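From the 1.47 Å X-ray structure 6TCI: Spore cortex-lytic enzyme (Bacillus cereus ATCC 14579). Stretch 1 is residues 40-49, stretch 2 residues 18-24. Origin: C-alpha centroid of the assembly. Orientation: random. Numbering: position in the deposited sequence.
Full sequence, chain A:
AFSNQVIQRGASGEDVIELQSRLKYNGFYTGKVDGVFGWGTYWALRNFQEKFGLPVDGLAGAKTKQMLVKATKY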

# COMPACT_ATOMS: atom_id res chain seq x y z
N GLY A 40 4.77 -8.08 5.37
CA GLY A 40 5.19 -7.88 4.00
C GLY A 40 4.56 -6.66 3.37
O GLY A 40 5.19 -5.99 2.54
N THR A 41 3.33 -6.34 3.75
CA THR A 41 2.65 -5.15 3.25
C THR A 41 3.18 -3.90 3.92
O THR A 41 3.37 -2.87 3.26
CB THR A 41 1.15 -5.31 3.49
OG1 THR A 41 0.70 -6.54 2.92
CG2 THR A 41 0.37 -4.16 2.89
N TYR A 42 3.43 -3.97 5.23
CA TYR A 42 4.03 -2.87 5.97
C TYR A 42 5.38 -2.49 5.37
O TYR A 42 5.65 -1.32 5.09
CB TYR A 42 4.21 -3.33 7.42
CG TYR A 42 4.88 -2.38 8.39
CD1 TYR A 42 4.15 -1.38 9.03
CD2 TYR A 42 6.22 -2.54 8.72
CE1 TYR A 42 4.76 -0.54 9.95
CE2 TYR A 42 6.83 -1.70 9.65
CZ TYR A 42 6.10 -0.71 10.26
OH TYR A 42 6.72 0.12 11.16
N TRP A 43 6.24 -3.50 5.14
CA TRP A 43 7.56 -3.28 4.56
C TRP A 43 7.46 -2.67 3.16
O TRP A 43 8.10 -1.65 2.86
CB TRP A 43 8.29 -4.62 4.53
CG TRP A 43 9.63 -4.64 3.87
CD1 TRP A 43 9.96 -5.30 2.72
CD2 TRP A 43 10.84 -4.02 4.34
NE1 TRP A 43 11.29 -5.12 2.43
CE2 TRP A 43 11.85 -4.33 3.41
CE3 TRP A 43 11.15 -3.23 5.44
CZ2 TRP A 43 13.16 -3.88 3.55
CZ3 TRP A 43 12.46 -2.78 5.58
CH2 TRP A 43 13.45 -3.11 4.64
N ALA A 44 6.66 -3.29 2.29
CA ALA A 44 6.50 -2.77 0.93
C ALA A 44 5.99 -1.34 0.94
O ALA A 44 6.46 -0.50 0.17
CB ALA A 44 5.54 -3.66 0.15
N LEU A 45 5.00 -1.05 1.79
CA LEU A 45 4.41 0.28 1.80
C LEU A 45 5.40 1.32 2.29
O LEU A 45 5.49 2.41 1.73
CB LEU A 45 3.13 0.29 2.64
CG LEU A 45 2.42 1.65 2.72
CD1 LEU A 45 2.06 2.20 1.35
CD2 LEU A 45 1.19 1.57 3.63
N ARG A 46 6.17 0.99 3.33
CA ARG A 46 7.18 1.93 3.80
C ARG A 46 8.24 2.20 2.74
O ARG A 46 8.69 3.34 2.58
CB ARG A 46 7.79 1.44 5.11
CG ARG A 46 6.82 1.50 6.26
CD ARG A 46 7.40 0.85 7.49
NE ARG A 46 8.66 1.49 7.87
CZ ARG A 46 8.77 2.45 8.79
NH1 ARG A 46 7.70 2.87 9.46
NH2 ARG A 46 9.94 2.99 9.02
N ASN A 47 8.66 1.16 2.01
CA ASN A 47 9.64 1.37 0.94
C ASN A 47 9.07 2.23 -0.17
O ASN A 47 9.78 3.05 -0.76
CB ASN A 47 10.12 0.02 0.41
CG ASN A 47 11.04 -0.68 1.37
OD1 ASN A 47 11.74 -0.03 2.15
ND2 ASN A 47 11.05 -2.00 1.33
N PHE A 48 7.78 2.04 -0.49
CA PHE A 48 7.12 2.90 -1.46
C PHE A 48 7.10 4.34 -0.98
O PHE A 48 7.41 5.27 -1.73
CB PHE A 48 5.70 2.41 -1.72
CG PHE A 48 4.89 3.36 -2.54
CD1 PHE A 48 4.99 3.36 -3.92
CD2 PHE A 48 4.05 4.29 -1.94
CE1 PHE A 48 4.28 4.25 -4.69
CE2 PHE A 48 3.33 5.18 -2.71
CZ PHE A 48 3.45 5.16 -4.09
N GLN A 49 6.71 4.55 0.29
CA GLN A 49 6.68 5.91 0.82
C GLN A 49 8.04 6.58 0.74
O GLN A 49 8.15 7.74 0.34
CB GLN A 49 6.14 5.90 2.25
CG GLN A 49 4.65 5.58 2.31
CD GLN A 49 4.16 5.40 3.73
OE1 GLN A 49 4.85 4.82 4.57
NE2 GLN A 49 2.96 5.90 4.01
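Stretch 2, residues 18-24: ELQSRLK

Stretch 2 is a segment of α-helix, as is stretch 1, and each belongs to a longer helix that runs on at both ends. Backbone hydrogen bonds of the i to i+4 kind hold both in shape; in stretch 2, for example, R22 N donates to E18 O (2.9 Å) and K24 N to Q20 O (2.8 Å). The two N-to-C directions make an angle of 54°, so the helices cross obliquely while running in broadly the same sense, and their axes come to 10.3 Å at closest approach. The backbones draw near at two places, with T41 CA 6.6 Å from Q20 CA and A44 CA 6.8 Å from L23 CA. The patch is compact, burying 304 Å² in all.

The chief bump is L23. Its CA-to-CB bond points toward stretch 1, and the side chain, with chi1 m and chi2 t, enters a hollow bordered by T41, A44, L45 and F48, a classic knob into hole. Residues spaced one, three and four apart form such a hollow because the helical turn brings them together on one surface. A44 suits its part of the wall: its short side chain lets L23 come close to the backbone, with A44 CB 4.0 Å from L23 CD1. L23 CD1 also lies 3.9 Å from L45 N and 4.1 Å from L45 CB. The other methyl packs against F48, L23 CD2 being 3.6 Å from F48 CB. A branched leucine can thus touch several parts of the hollow at once.

One turn earlier, L19 also points toward stretch 1 and extends the apolar contact. L19 CD2 packs 3.8 Å from T41 CG2, and L19 CD1 lies 4.3 Å from L45 CD1. The CA-to-CB bond of L45 points sideways relative to stretch 2. L45 CB, at the base of the side chain, meets L23, and L45 CD1, at its tip, meets L19.

T41 serves two purposes in a buried position. Its methyl packs against L19, while its hydroxyl accepts a hydrogen bond from Q20: NE2 of Q20 is 2.9 Å from OG1 of T41, with a nearly straight N-H...acceptor angle of 173°. Q20 starts out sideways, but its length carries the amide nearer to stretch 1, so the buried hydroxyl of T41 finds a donor at the margin of the apolar contact.

The remaining residues of stretch 2 take no part in the packing. K24 points away from stretch 1, and R22 forms a salt bridge within its own helix, R22 NE lying 2.8 Å from E18 OE2, one turn back.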

# COMPACT_ATOMS: atom_id res chain seq x y z
N GLU A 18 -6.20 -4.25 -3.23
CA GLU A 18 -5.75 -3.24 -4.20
C GLU A 18 -4.41 -2.65 -3.80
O GLU A 18 -3.55 -2.42 -4.67
CB GLU A 18 -6.80 -2.14 -4.37
CG GLU A 18 -6.33 -1.04 -5.30
CD GLU A 18 -7.42 -0.08 -5.70
OE1 GLU A 18 -8.61 -0.40 -5.48
OE2 GLU A 18 -7.08 1.00 -6.23
N LEU A 19 -4.20 -2.40 -2.51
CA LEU A 19 -2.92 -1.86 -2.04
C LEU A 19 -1.77 -2.81 -2.37
O LEU A 19 -0.74 -2.40 -2.93
CB LEU A 19 -2.98 -1.61 -0.53
CG LEU A 19 -1.66 -1.16 0.10
CD1 LEU A 19 -1.36 0.25 -0.31
CD2 LEU A 19 -1.74 -1.25 1.62
N GLN A 20 -1.93 -4.10 -2.03
CA GLN A 20 -0.89 -5.07 -2.32
C GLN A 20 -0.65 -5.20 -3.82
O GLN A 20 0.49 -5.31 -4.26
CB GLN A 20 -1.26 -6.44 -1.74
CG GLN A 20 -1.20 -6.48 -0.22
CD GLN A 20 -1.75 -7.78 0.33
OE1 GLN A 20 -2.54 -8.47 -0.33
NE2 GLN A 20 -1.34 -8.14 1.55
N SER A 21 -1.73 -5.16 -4.61
CA SER A 21 -1.59 -5.31 -6.06
C SER A 21 -0.87 -4.12 -6.68
O SER A 21 -0.02 -4.29 -7.56
CB SER A 21 -2.97 -5.49 -6.69
OG SER A 21 -3.61 -6.66 -6.20
N ARG A 22 -1.23 -2.90 -6.26
CA ARG A 22 -0.53 -1.73 -6.79
C ARG A 22 0.94 -1.73 -6.37
O ARG A 22 1.82 -1.43 -7.17
CB ARG A 22 -1.22 -0.45 -6.34
CG ARG A 22 -2.53 -0.19 -7.06
CD ARG A 22 -3.12 1.16 -6.68
NE ARG A 22 -4.46 1.39 -7.24
CZ ARG A 22 -4.69 1.92 -8.44
NH1 ARG A 22 -3.69 2.27 -9.24
NH2 ARG A 22 -5.94 2.10 -8.84
N LEU A 23 1.22 -2.09 -5.11
CA LEU A 23 2.60 -2.16 -4.66
C LEU A 23 3.37 -3.24 -5.42
O LEU A 23 4.56 -3.09 -5.68
CB LEU A 23 2.67 -2.41 -3.15
CG LEU A 23 2.25 -1.26 -2.24
CD1 LEU A 23 2.15 -1.73 -0.80
CD2 LEU A 23 3.24 -0.12 -2.33
N LYS A 24 2.71 -4.34 -5.76
CA LYS A 24 3.37 -5.38 -6.55
C LYS A 24 3.68 -4.88 -7.95
O LYS A 24 4.79 -5.08 -8.46
CB LYS A 24 2.50 -6.64 -6.60
CG LYS A 24 3.06 -7.73 -7.50
CD LYS A 24 2.25 -9.00 -7.39
CE LYS A 24 2.44 -9.66 -6.04
NZ LYS A 24 3.85 -10.09 -5.84